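Local coordinates for protein soluble epoxide hydrolase (Bacillus megaterium, PDB 4INZ) that belongs to the alpha/beta hydrolase fold enzymes, built around a central, mostly parallel beta sheet with helices packed on it, at residues T122-Y127 and E242-P247; G139-T144 and E268-N273; Y143-E148 and K234-L239; I246-I251 and P272-H277. The protein carries 1 engineered substitution. One frame throughout, in Å; residues are numbered along the deposited sequence.

Interaction 1: T122-Y127 and E242-P247; sequences TFAYRY and EVLNIP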
# COMPACT_ATOMS: atom_id res chain seq x y z
N THR A 122 -4.28 -8.69 -3.81
CA THR A 122 -3.93 -10.11 -3.94
C THR A 122 -4.51 -10.91 -2.77
O THR A 122 -5.08 -11.99 -2.96
CB THR A 122 -2.41 -10.30 -4.03
OG1 THR A 122 -1.91 -9.57 -5.16
CG2 THR A 122 -2.06 -11.78 -4.19
N PHE A 123 -4.38 -10.37 -1.56
CA PHE A 123 -4.92 -11.02 -0.38
C PHE A 123 -6.44 -11.15 -0.45
O PHE A 123 -7.00 -12.19 -0.10
CB PHE A 123 -4.52 -10.26 0.89
CG PHE A 123 -5.10 -10.85 2.15
CD1 PHE A 123 -4.49 -11.95 2.75
CD2 PHE A 123 -6.26 -10.35 2.70
CE1 PHE A 123 -5.03 -12.52 3.89
CE2 PHE A 123 -6.80 -10.90 3.85
CZ PHE A 123 -6.18 -11.99 4.44
N ALA A 124 -7.12 -10.09 -0.88
CA ALA A 124 -8.58 -10.11 -0.98
C ALA A 124 -9.06 -11.14 -1.99
O ALA A 124 -10.07 -11.81 -1.78
CB ALA A 124 -9.12 -8.72 -1.34
N TYR A 125 -8.33 -11.27 -3.10
CA TYR A 125 -8.68 -12.24 -4.13
C TYR A 125 -8.50 -13.67 -3.62
O TYR A 125 -9.32 -14.55 -3.90
CB TYR A 125 -7.84 -12.02 -5.39
CG TYR A 125 -8.48 -11.13 -6.43
CD1 TYR A 125 -9.28 -11.66 -7.44
CD2 TYR A 125 -8.28 -9.75 -6.41
CE1 TYR A 125 -9.87 -10.84 -8.39
CE2 TYR A 125 -8.86 -8.93 -7.36
CZ TYR A 125 -9.66 -9.48 -8.35
OH TYR A 125 -10.24 -8.66 -9.29
N ARG A 126 -7.42 -13.91 -2.88
CA ARG A 126 -7.10 -15.26 -2.42
C ARG A 126 -7.87 -15.62 -1.15
O ARG A 126 -8.23 -16.78 -0.95
CB ARG A 126 -5.60 -15.41 -2.19
CG ARG A 126 -4.75 -15.23 -3.44
CD ARG A 126 -3.28 -15.50 -3.15
NE ARG A 126 -2.45 -15.35 -4.34
CZ ARG A 126 -1.12 -15.39 -4.34
NH1 ARG A 126 -0.46 -15.57 -3.20
NH2 ARG A 126 -0.45 -15.24 -5.48
N TYR A 127 -8.11 -14.63 -0.30
CA TYR A 127 -8.78 -14.87 0.97
C TYR A 127 -9.96 -13.91 1.16
O TYR A 127 -10.00 -13.18 2.16
CB TYR A 127 -7.81 -14.69 2.14
CG TYR A 127 -6.67 -15.69 2.20
CD1 TYR A 127 -6.82 -16.88 2.90
CD2 TYR A 127 -5.45 -15.43 1.59
CE1 TYR A 127 -5.78 -17.80 2.97
CE2 TYR A 127 -4.41 -16.34 1.66
CZ TYR A 127 -4.58 -17.52 2.35
OH TYR A 127 -3.54 -18.43 2.42
N GLU A 242 -10.64 -14.12 -11.51
CA GLU A 242 -10.58 -12.81 -12.14
C GLU A 242 -11.53 -11.82 -11.47
O GLU A 242 -11.33 -10.61 -11.54
CB GLU A 242 -10.91 -12.89 -13.63
CG GLU A 242 -9.82 -13.54 -14.48
CD GLU A 242 -10.00 -13.26 -15.96
OE1 GLU A 242 -11.13 -12.93 -16.39
OE2 GLU A 242 -9.00 -13.37 -16.71
N VAL A 243 -12.57 -12.35 -10.83
CA VAL A 243 -13.61 -11.51 -10.24
C VAL A 243 -13.57 -11.52 -8.71
O VAL A 243 -13.48 -12.58 -8.09
CB VAL A 243 -15.01 -11.92 -10.74
CG1 VAL A 243 -16.09 -11.06 -10.10
CG2 VAL A 243 -15.07 -11.81 -12.25
N LEU A 244 -13.63 -10.33 -8.11
CA LEU A 244 -13.70 -10.18 -6.67
C LEU A 244 -15.08 -9.64 -6.30
O LEU A 244 -15.46 -8.55 -6.74
CB LEU A 244 -12.61 -9.22 -6.18
CG LEU A 244 -12.62 -8.85 -4.70
CD1 LEU A 244 -12.34 -10.09 -3.84
CD2 LEU A 244 -11.62 -7.74 -4.40
N ASN A 245 -15.83 -10.38 -5.49
CA ASN A 245 -17.24 -10.05 -5.26
C ASN A 245 -17.59 -9.23 -4.01
O ASN A 245 -18.75 -8.88 -3.81
CB ASN A 245 -18.11 -11.30 -5.34
CG ASN A 245 -18.24 -11.81 -6.76
OD1 ASN A 245 -17.94 -12.97 -7.04
ND2 ASN A 245 -18.67 -10.94 -7.66
N ILE A 246 -16.59 -8.91 -3.19
CA ILE A 246 -16.84 -8.15 -1.98
C ILE A 246 -17.02 -6.67 -2.33
O ILE A 246 -16.64 -6.25 -3.42
CB ILE A 246 -15.69 -8.30 -0.98
CG1 ILE A 246 -14.42 -7.66 -1.55
CG2 ILE A 246 -15.46 -9.78 -0.65
CD1 ILE A 246 -13.23 -7.70 -0.61
N PRO A 247 -17.61 -5.89 -1.42
CA PRO A 247 -17.76 -4.45 -1.68
C PRO A 247 -16.40 -3.76 -1.63
O PRO A 247 -15.63 -3.97 -0.69
CB PRO A 247 -18.64 -3.96 -0.52
CG PRO A 247 -19.29 -5.21 0.02
CD PRO A 247 -18.26 -6.28 -0.16
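Tyr125 presents its ring to the loop at 242-247 in two ways. Leu244 CB sits over one face, off centre, 3.9 Å from the centroid of the Tyr125 ring, in a CH-pi contact. At the phenol end the backbone of Glu242 and Val243 meets the ring edge in its plane, with Glu242 C and Val243 N alongside. Tyr270, from the loop before strand 274-279, also packs on the Tyr125 side chain.

The phenol oxygen has more than one neighbour. Tyr125 OH is 3.2 Å from Glu242 O, and it also hydrogen-bonds His141 NE2, so it ties the helix to the loop that follows strand 131-137. Helix 115-126 is one of the helices that pack on the sheet of the alpha/beta hydrolase fold, and its last turn meets here the loop leading into strand 248-253.

Toward the helix backbone, at Ala124, the packing is aliphatic. Leu244 holds CG anti to its backbone N (chi1 175°), which sends both methyls to the helix: CD1 reaches Ala124 O at 3.5 Å, and CD2 lies 4.1 Å from Ala124 CB. Ile246 CD1 adds a looser touch at 4.3 Å from Ala124 CB. Val131 of strand 131-137 touches both Ala124 and Ile246.

Interaction 2: G139-T144 and E268-N273; sequences GPHPYT and EEYVPN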
# COMPACT_ATOMS: atom_id res chain seq x y z
N GLY A 139 -2.62 2.62 -6.45
CA GLY A 139 -1.82 1.41 -6.45
C GLY A 139 -2.39 0.46 -7.48
O GLY A 139 -3.42 0.73 -8.07
N PRO A 140 -1.72 -0.68 -7.70
CA PRO A 140 -2.11 -1.53 -8.82
C PRO A 140 -3.22 -2.54 -8.51
O PRO A 140 -3.10 -3.34 -7.57
CB PRO A 140 -0.81 -2.27 -9.16
CG PRO A 140 -0.13 -2.41 -7.81
CD PRO A 140 -0.47 -1.14 -7.05
N HIS A 141 -4.30 -2.51 -9.29
CA HIS A 141 -5.24 -3.62 -9.31
C HIS A 141 -4.57 -4.75 -10.07
O HIS A 141 -3.96 -4.51 -11.11
CB HIS A 141 -6.55 -3.22 -10.00
CG HIS A 141 -7.53 -4.35 -10.13
ND1 HIS A 141 -7.62 -5.13 -11.26
CD2 HIS A 141 -8.45 -4.83 -9.26
CE1 HIS A 141 -8.56 -6.05 -11.08
NE2 HIS A 141 -9.07 -5.89 -9.88
N PRO A 142 -4.66 -5.99 -9.56
CA PRO A 142 -3.91 -7.09 -10.17
C PRO A 142 -4.07 -7.22 -11.68
O PRO A 142 -3.10 -7.54 -12.37
CB PRO A 142 -4.48 -8.32 -9.46
CG PRO A 142 -4.84 -7.81 -8.11
CD PRO A 142 -5.38 -6.41 -8.35
N TYR A 143 -5.27 -6.97 -12.20
CA TYR A 143 -5.52 -7.22 -13.62
C TYR A 143 -5.38 -5.97 -14.49
O TYR A 143 -4.72 -6.02 -15.53
CB TYR A 143 -6.88 -7.88 -13.84
CG TYR A 143 -6.94 -9.31 -13.35
CD1 TYR A 143 -7.32 -9.60 -12.04
CD2 TYR A 143 -6.59 -10.37 -14.18
CE1 TYR A 143 -7.37 -10.91 -11.59
CE2 TYR A 143 -6.64 -11.68 -13.74
CZ TYR A 143 -7.03 -11.94 -12.44
OH TYR A 143 -7.07 -13.24 -11.99
N THR A 144 -5.99 -4.87 -14.08
CA THR A 144 -5.91 -3.66 -14.89
C THR A 144 -4.48 -3.14 -14.97
O THR A 144 -4.10 -2.54 -15.98
CB THR A 144 -6.88 -2.54 -14.42
OG1 THR A 144 -6.50 -2.08 -13.12
CG2 THR A 144 -8.32 -3.05 -14.41
N GLU A 268 -14.70 -2.37 -12.99
CA GLU A 268 -15.93 -3.02 -12.54
C GLU A 268 -16.15 -4.40 -13.16
O GLU A 268 -16.94 -5.20 -12.65
CB GLU A 268 -17.16 -2.14 -12.79
CG GLU A 268 -17.53 -1.95 -14.25
CD GLU A 268 -16.83 -0.77 -14.90
OE1 GLU A 268 -15.88 -0.23 -14.29
OE2 GLU A 268 -17.23 -0.38 -16.02
N GLU A 269 -15.46 -4.69 -14.26
CA GLU A 269 -15.51 -6.02 -14.86
C GLU A 269 -14.86 -7.04 -13.92
O GLU A 269 -15.26 -8.21 -13.88
CB GLU A 269 -14.81 -6.05 -16.22
CG GLU A 269 -14.83 -7.43 -16.88
CD GLU A 269 -13.67 -7.66 -17.85
OE1 GLU A 269 -13.15 -8.80 -17.90
OE2 GLU A 269 -13.29 -6.71 -18.57
N TYR A 270 -13.86 -6.58 -13.17
CA TYR A 270 -13.12 -7.45 -12.26
C TYR A 270 -13.66 -7.37 -10.85
O TYR A 270 -13.47 -8.28 -10.04
CB TYR A 270 -11.64 -7.07 -12.23
CG TYR A 270 -10.96 -7.25 -13.57
CD1 TYR A 270 -10.54 -8.50 -13.99
CD2 TYR A 270 -10.75 -6.16 -14.40
CE1 TYR A 270 -9.93 -8.67 -15.22
CE2 TYR A 270 -10.14 -6.32 -15.63
CZ TYR A 270 -9.73 -7.57 -16.03
OH TYR A 270 -9.11 -7.73 -17.25
N VAL A 271 -14.32 -6.25 -10.55
CA VAL A 271 -14.83 -5.96 -9.22
C VAL A 271 -16.22 -5.35 -9.33
O VAL A 271 -16.38 -4.14 -9.31
CB VAL A 271 -13.91 -4.93 -8.50
CG1 VAL A 271 -14.29 -4.82 -7.03
CG2 VAL A 271 -12.44 -5.31 -8.66
N PRO A 272 -17.25 -6.21 -9.47
CA PRO A 272 -18.61 -5.75 -9.81
C PRO A 272 -19.25 -4.80 -8.80
O PRO A 272 -20.01 -3.92 -9.19
CB PRO A 272 -19.41 -7.06 -9.88
CG PRO A 272 -18.38 -8.11 -10.18
CD PRO A 272 -17.15 -7.68 -9.45
N ASN A 273 -18.97 -4.99 -7.51
CA ASN A 273 -19.54 -4.13 -6.49
C ASN A 273 -18.52 -3.10 -6.06
O ASN A 273 -18.01 -3.16 -4.93
CB ASN A 273 -20.02 -4.95 -5.30
CG ASN A 273 -20.75 -4.11 -4.26
OD1 ASN A 273 -20.76 -2.88 -4.34
ND2 ASN A 273 -21.35 -4.77 -3.28
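His141 holds its CG anti to the backbone N (chi1 176°), while Tyr270 keeps CG beside its backbone N and anti to the carbonyl carbon (chi1 -62°); together these torsions bring the imidazole obliquely across the base of the Tyr270 side chain. His141 CE1 comes to 3.4 Å from Tyr270 CB, and His141 NE2 to 3.6 Å from Val271 CG2. Tyr143, whose CG is likewise anti to its carbonyl carbon, lays its CB over one face of the Tyr270 ring, 3.6 Å from the centroid of that ring, as a CH-pi contact. The Tyr143 and Tyr270 rings are nearly parallel, their planes 9° apart, but slid so far that they barely overlap. Thr144 CG2 touches Tyr270 CE2 at 3.9 Å. The three rings of His141, Tyr143 and Tyr270 make an aromatic cluster.

His141 is also the N-cap of helix 142-151: its ND1 accepts an almost straight bond from Thr144 N, 3.3 Å away and in the plane of the imidazole. That bond holds the imidazole's rotation, and Tyr125 OH bonds its NE2. Trp121 of helix 115-126 meets the His141 ring edge-to-face, so the cluster sits between that helix, the start of helix 142-151 and the loop running into strand 274-279.

Interaction 3: Y143-E148 and K234-L239; sequences YTFMRE and KSLFPL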
# COMPACT_ATOMS: atom_id res chain seq x y z
N TYR A 143 -5.27 -6.97 -12.20
CA TYR A 143 -5.52 -7.22 -13.62
C TYR A 143 -5.38 -5.97 -14.49
O TYR A 143 -4.72 -6.02 -15.53
CB TYR A 143 -6.88 -7.88 -13.84
CG TYR A 143 -6.94 -9.31 -13.35
CD1 TYR A 143 -7.32 -9.60 -12.04
CD2 TYR A 143 -6.59 -10.37 -14.18
CE1 TYR A 143 -7.37 -10.91 -11.59
CE2 TYR A 143 -6.64 -11.68 -13.74
CZ TYR A 143 -7.03 -11.94 -12.44
OH TYR A 143 -7.07 -13.24 -11.99
N THR A 144 -5.99 -4.87 -14.08
CA THR A 144 -5.91 -3.66 -14.89
C THR A 144 -4.48 -3.14 -14.97
O THR A 144 -4.10 -2.54 -15.98
CB THR A 144 -6.88 -2.54 -14.42
OG1 THR A 144 -6.50 -2.08 -13.12
CG2 THR A 144 -8.32 -3.05 -14.41
N PHE A 145 -3.68 -3.36 -13.93
CA PHE A 145 -2.31 -2.86 -13.96
C PHE A 145 -1.48 -3.52 -15.05
O PHE A 145 -0.72 -2.85 -15.75
CB PHE A 145 -1.60 -3.03 -12.61
CG PHE A 145 -0.22 -2.44 -12.59
CD1 PHE A 145 -0.04 -1.08 -12.78
CD2 PHE A 145 0.89 -3.24 -12.39
CE1 PHE A 145 1.23 -0.52 -12.76
CE2 PHE A 145 2.16 -2.69 -12.37
CZ PHE A 145 2.33 -1.33 -12.56
N MET A 146 -1.62 -4.83 -15.19
CA MET A 146 -0.92 -5.53 -16.26
C MET A 146 -1.41 -5.05 -17.63
O MET A 146 -0.62 -4.89 -18.56
CB MET A 146 -1.09 -7.04 -16.13
CG MET A 146 -0.49 -7.60 -14.85
SD MET A 146 1.29 -7.33 -14.71
CE MET A 146 1.91 -8.48 -15.95
N ARG A 147 -2.71 -4.82 -17.74
CA ARG A 147 -3.27 -4.28 -18.98
C ARG A 147 -2.60 -2.96 -19.36
O ARG A 147 -2.25 -2.74 -20.52
CB ARG A 147 -4.78 -4.09 -18.83
CG ARG A 147 -5.49 -3.67 -20.11
CD ARG A 147 -6.91 -3.23 -19.79
NE ARG A 147 -6.91 -2.09 -18.87
CZ ARG A 147 -7.95 -1.73 -18.13
NH1 ARG A 147 -9.08 -2.41 -18.18
NH2 ARG A 147 -7.85 -0.67 -17.32
N GLU A 148 -2.43 -2.07 -18.39
CA GLU A 148 -1.84 -0.77 -18.67
C GLU A 148 -0.33 -0.85 -18.95
O GLU A 148 0.18 -0.14 -19.81
CB GLU A 148 -2.14 0.22 -17.54
CG GLU A 148 -3.63 0.40 -17.28
CD GLU A 148 -4.39 0.87 -18.52
OE1 GLU A 148 -3.89 1.77 -19.23
OE2 GLU A 148 -5.50 0.34 -18.78
N LYS A 234 -1.87 -12.32 -16.95
CA LYS A 234 -3.14 -11.62 -16.73
C LYS A 234 -3.16 -10.80 -15.45
O LYS A 234 -3.83 -9.77 -15.37
CB LYS A 234 -4.31 -12.61 -16.73
CG LYS A 234 -4.64 -13.21 -18.10
CD LYS A 234 -4.31 -14.70 -18.13
CE LYS A 234 -4.76 -15.35 -19.44
NZ LYS A 234 -6.25 -15.37 -19.59
N SER A 235 -2.43 -11.25 -14.43
CA SER A 235 -2.42 -10.53 -13.16
C SER A 235 -1.00 -10.27 -12.65
O SER A 235 -0.09 -11.05 -12.91
CB SER A 235 -3.27 -11.25 -12.11
OG SER A 235 -2.86 -12.60 -11.95
N LEU A 236 -0.84 -9.18 -11.92
CA LEU A 236 0.48 -8.78 -11.41
C LEU A 236 1.12 -9.89 -10.58
O LEU A 236 2.32 -10.15 -10.69
CB LEU A 236 0.35 -7.49 -10.59
CG LEU A 236 1.61 -6.94 -9.93
CD1 LEU A 236 2.69 -6.66 -10.96
CD2 LEU A 236 1.28 -5.68 -9.13
N PHE A 237 0.31 -10.52 -9.74
CA PHE A 237 0.70 -11.71 -8.99
C PHE A 237 -0.30 -12.82 -9.31
O PHE A 237 -1.46 -12.54 -9.61
CB PHE A 237 0.72 -11.40 -7.49
CG PHE A 237 1.57 -10.22 -7.13
CD1 PHE A 237 2.95 -10.29 -7.24
CD2 PHE A 237 1.00 -9.04 -6.67
CE1 PHE A 237 3.75 -9.20 -6.92
CE2 PHE A 237 1.79 -7.95 -6.33
CZ PHE A 237 3.16 -8.02 -6.46
N PRO A 238 0.14 -14.09 -9.25
CA PRO A 238 -0.72 -15.20 -9.69
C PRO A 238 -2.05 -15.26 -8.95
O PRO A 238 -2.08 -15.19 -7.72
CB PRO A 238 0.13 -16.44 -9.37
CG PRO A 238 1.53 -15.95 -9.46
CD PRO A 238 1.49 -14.55 -8.89
N LEU A 239 -3.13 -15.38 -9.71
CA LEU A 239 -4.47 -15.49 -9.15
C LEU A 239 -5.30 -16.53 -9.89
O LEU A 239 -5.20 -16.67 -11.10
CB LEU A 239 -5.19 -14.14 -9.20
CG LEU A 239 -4.69 -13.07 -8.22
CD1 LEU A 239 -5.45 -11.76 -8.39
CD2 LEU A 239 -4.81 -13.57 -6.79
O HOH W 1 -4.68 -8.20 -17.40
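The tight part is the first turn of helix 142-151 against the backbone at 234-236. Lys234 O lies 3.1 Å from Tyr143 CD2 and also takes a CA-H...O contact from Tyr143 CA. Ser235 CB stands over one face of the Tyr143 ring, 3.8 Å from the centroid of that ring, a CH-pi contact. Ser235 OG, in the crowded position between backbone N and carbonyl carbon (chi1 55°), bonds Phe237 O at 2.7 Å, which holds the hydroxyl back on its own segment while CB faces the ring. Met146, folded at chi2 and chi3, lays CG 3.3 Å from Leu236 N, and its SD packs on Leu236 CD1. Phe145 CD2 reaches Leu236 CD2 from one residue earlier in the helix.

Consistent with the cap insertion of alpha/beta hydrolases, the helices between strands 131-137 and 248-253 end near here, and the 234-239 loop carries the chain back toward the sheet. Leu239 CB touches Tyr143 OH at 3.5 Å, while that hydroxyl bonds Glu241 O.

The other side is looser. The Lys234 side chain brings its CB to 3.9 Å from Tyr143 CE2, while its amine leads away. A water there gives one proton to Tyr143 O at 2.9 Å and one to Lys234 O at 2.7 Å.

Interaction 4: I246-I251 and P272-H277; sequences IPVQII and PNISVH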
# COMPACT_ATOMS: atom_id res chain seq x y z
N ILE A 246 -16.59 -8.91 -3.19
CA ILE A 246 -16.84 -8.15 -1.98
C ILE A 246 -17.02 -6.67 -2.33
O ILE A 246 -16.64 -6.25 -3.42
CB ILE A 246 -15.69 -8.30 -0.98
CG1 ILE A 246 -14.42 -7.66 -1.55
CG2 ILE A 246 -15.46 -9.78 -0.65
CD1 ILE A 246 -13.23 -7.70 -0.61
N PRO A 247 -17.61 -5.89 -1.42
CA PRO A 247 -17.76 -4.45 -1.68
C PRO A 247 -16.40 -3.76 -1.63
O PRO A 247 -15.63 -3.97 -0.69
CB PRO A 247 -18.64 -3.96 -0.52
CG PRO A 247 -19.29 -5.21 0.02
CD PRO A 247 -18.26 -6.28 -0.16
N VAL A 248 -16.13 -2.93 -2.63
CA VAL A 248 -14.85 -2.24 -2.74
C VAL A 248 -15.05 -0.75 -3.01
O VAL A 248 -15.93 -0.36 -3.78
CB VAL A 248 -13.98 -2.82 -3.88
CG1 VAL A 248 -12.67 -2.06 -3.99
CG2 VAL A 248 -13.71 -4.30 -3.63
N GLN A 249 -14.23 0.07 -2.35
CA GLN A 249 -14.18 1.50 -2.60
C GLN A 249 -12.78 1.88 -3.04
O GLN A 249 -11.81 1.55 -2.36
CB GLN A 249 -14.51 2.28 -1.33
CG GLN A 249 -14.29 3.79 -1.49
CD GLN A 249 -15.43 4.47 -2.23
OE1 GLN A 249 -16.60 4.27 -1.90
NE2 GLN A 249 -15.10 5.27 -3.24
N ILE A 250 -12.68 2.57 -4.18
CA ILE A 250 -11.42 3.15 -4.62
C ILE A 250 -11.42 4.64 -4.29
O ILE A 250 -12.42 5.32 -4.52
CB ILE A 250 -11.24 3.05 -6.15
CG1 ILE A 250 -11.40 1.61 -6.63
CG2 ILE A 250 -9.91 3.67 -6.57
CD1 ILE A 250 -10.63 0.61 -5.85
N ILE A 251 -10.31 5.13 -3.75
CA ILE A 251 -10.12 6.56 -3.49
C ILE A 251 -8.80 6.96 -4.13
O ILE A 251 -7.74 6.54 -3.69
CB ILE A 251 -10.11 6.87 -1.98
CG1 ILE A 251 -11.40 6.33 -1.34
CG2 ILE A 251 -9.96 8.37 -1.74
CD1 ILE A 251 -11.48 6.50 0.17
N PRO A 272 -17.25 -6.21 -9.47
CA PRO A 272 -18.61 -5.75 -9.81
C PRO A 272 -19.25 -4.80 -8.80
O PRO A 272 -20.01 -3.92 -9.19
CB PRO A 272 -19.41 -7.06 -9.88
CG PRO A 272 -18.38 -8.11 -10.18
CD PRO A 272 -17.15 -7.68 -9.45
N ASN A 273 -18.97 -4.99 -7.51
CA ASN A 273 -19.54 -4.13 -6.49
C ASN A 273 -18.52 -3.10 -6.06
O ASN A 273 -18.01 -3.16 -4.93
CB ASN A 273 -20.02 -4.95 -5.30
CG ASN A 273 -20.75 -4.11 -4.26
OD1 ASN A 273 -20.76 -2.88 -4.34
ND2 ASN A 273 -21.35 -4.77 -3.28
N ILE A 274 -18.21 -2.17 -6.95
CA ILE A 274 -17.17 -1.19 -6.68
C ILE A 274 -17.69 0.24 -6.79
O ILE A 274 -18.59 0.52 -7.59
CB ILE A 274 -15.97 -1.38 -7.64
CG1 ILE A 274 -14.72 -0.68 -7.09
CG2 ILE A 274 -16.33 -0.90 -9.04
CD1 ILE A 274 -13.44 -1.12 -7.77
N SER A 275 -17.12 1.12 -5.97
CA SER A 275 -17.37 2.55 -6.08
C SER A 275 -16.03 3.24 -6.23
O SER A 275 -15.05 2.81 -5.63
CB SER A 275 -18.09 3.08 -4.84
OG SER A 275 -19.29 2.38 -4.61
N VAL A 276 -16.00 4.29 -7.03
CA VAL A 276 -14.75 5.01 -7.29
C VAL A 276 -14.93 6.49 -7.00
O VAL A 276 -15.88 7.11 -7.47
CB VAL A 276 -14.32 4.86 -8.76
CG1 VAL A 276 -13.03 5.63 -9.01
CG2 VAL A 276 -14.14 3.39 -9.14
N HIS A 277 -14.00 7.05 -6.22
CA HIS A 277 -13.97 8.49 -5.95
C HIS A 277 -12.62 9.01 -6.39
O HIS A 277 -11.59 8.54 -5.91
CB HIS A 277 -14.15 8.77 -4.46
CG HIS A 277 -14.34 10.22 -4.15
ND1 HIS A 277 -13.28 11.08 -3.91
CD2 HIS A 277 -15.46 10.96 -4.03
CE1 HIS A 277 -13.75 12.28 -3.65
NE2 HIS A 277 -15.07 12.24 -3.72
O HOH W 2 -17.26 -6.74 -6.03
O HOH W 3 -18.85 -0.08 -3.53
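This is a parallel beta pairing at the edge of the sheet: strand 248-253 lies beside strand 274-279, the outermost strand on this side within the chain. The axes of 248-251 and 274-277 come within 4.7 Å and diverge by 14°. Four backbone bonds zip them together. Val248 N gives to Asn273 O and Ser275 N to Val248 O; further on, Ile250 N donates to Ser275 O at 2.8 Å, nearly straight at 174°, and His277 N donates to Ile250 O at 2.9 Å.

On one face Val248 and Ile274 lie side by side, with Val248 CB 3.9 Å from Ile274 CG1. Ile274 stretches its CD1 on to Ile250 CG1 at 3.6 Å, and Ile250 CG1 also meets Val276 CG2. Trp121 of helix 115-126 packs on Val248 and Ile250 there. The other face carries Gln249, Ser275, Ile251 and His277, packed in part by helix 291-303.

Gln249, with CG anti to its backbone N and bent at chi2, curls back so that NE2 bonds Ile250 O at 3.0 Å from above the carbonyl plane. At the N-terminal end of the pair a water joins Ile246 O to Asn273 N, and another lies between Val248 O and Ser275 OG, which also bonds Lys304 NZ. Ile250 O therefore holds two donors, the His277 amide and the Gln249 carboxamide, so one N-H of the buried Gln249 carboxamide is met by a carbonyl that also takes part in the strand pairing.

In the fold
Interactions 1, 2 and 3 gather where helices 115-126 and 142-151 meet the loops before strands 248-253 and 274-279. Interaction 2 is the buried one of the four; the others keep partly exposed margins. Interactions 1 and 2 are tied by Tyr125 OH to His141 NE2 and by Leu244 N to Tyr270 O, whereas interactions 2 and 3 share Tyr143 and helix 142-151. Their contacts are largely aromatic and aliphatic packing. Interaction 4, reached from interaction 1 through Ile246 and Pro247 and from interaction 2 through Pro272 and Asn273, is instead held by backbone hydrogen bonds. It stays about 9 Å, nearest atoms, from interaction 3.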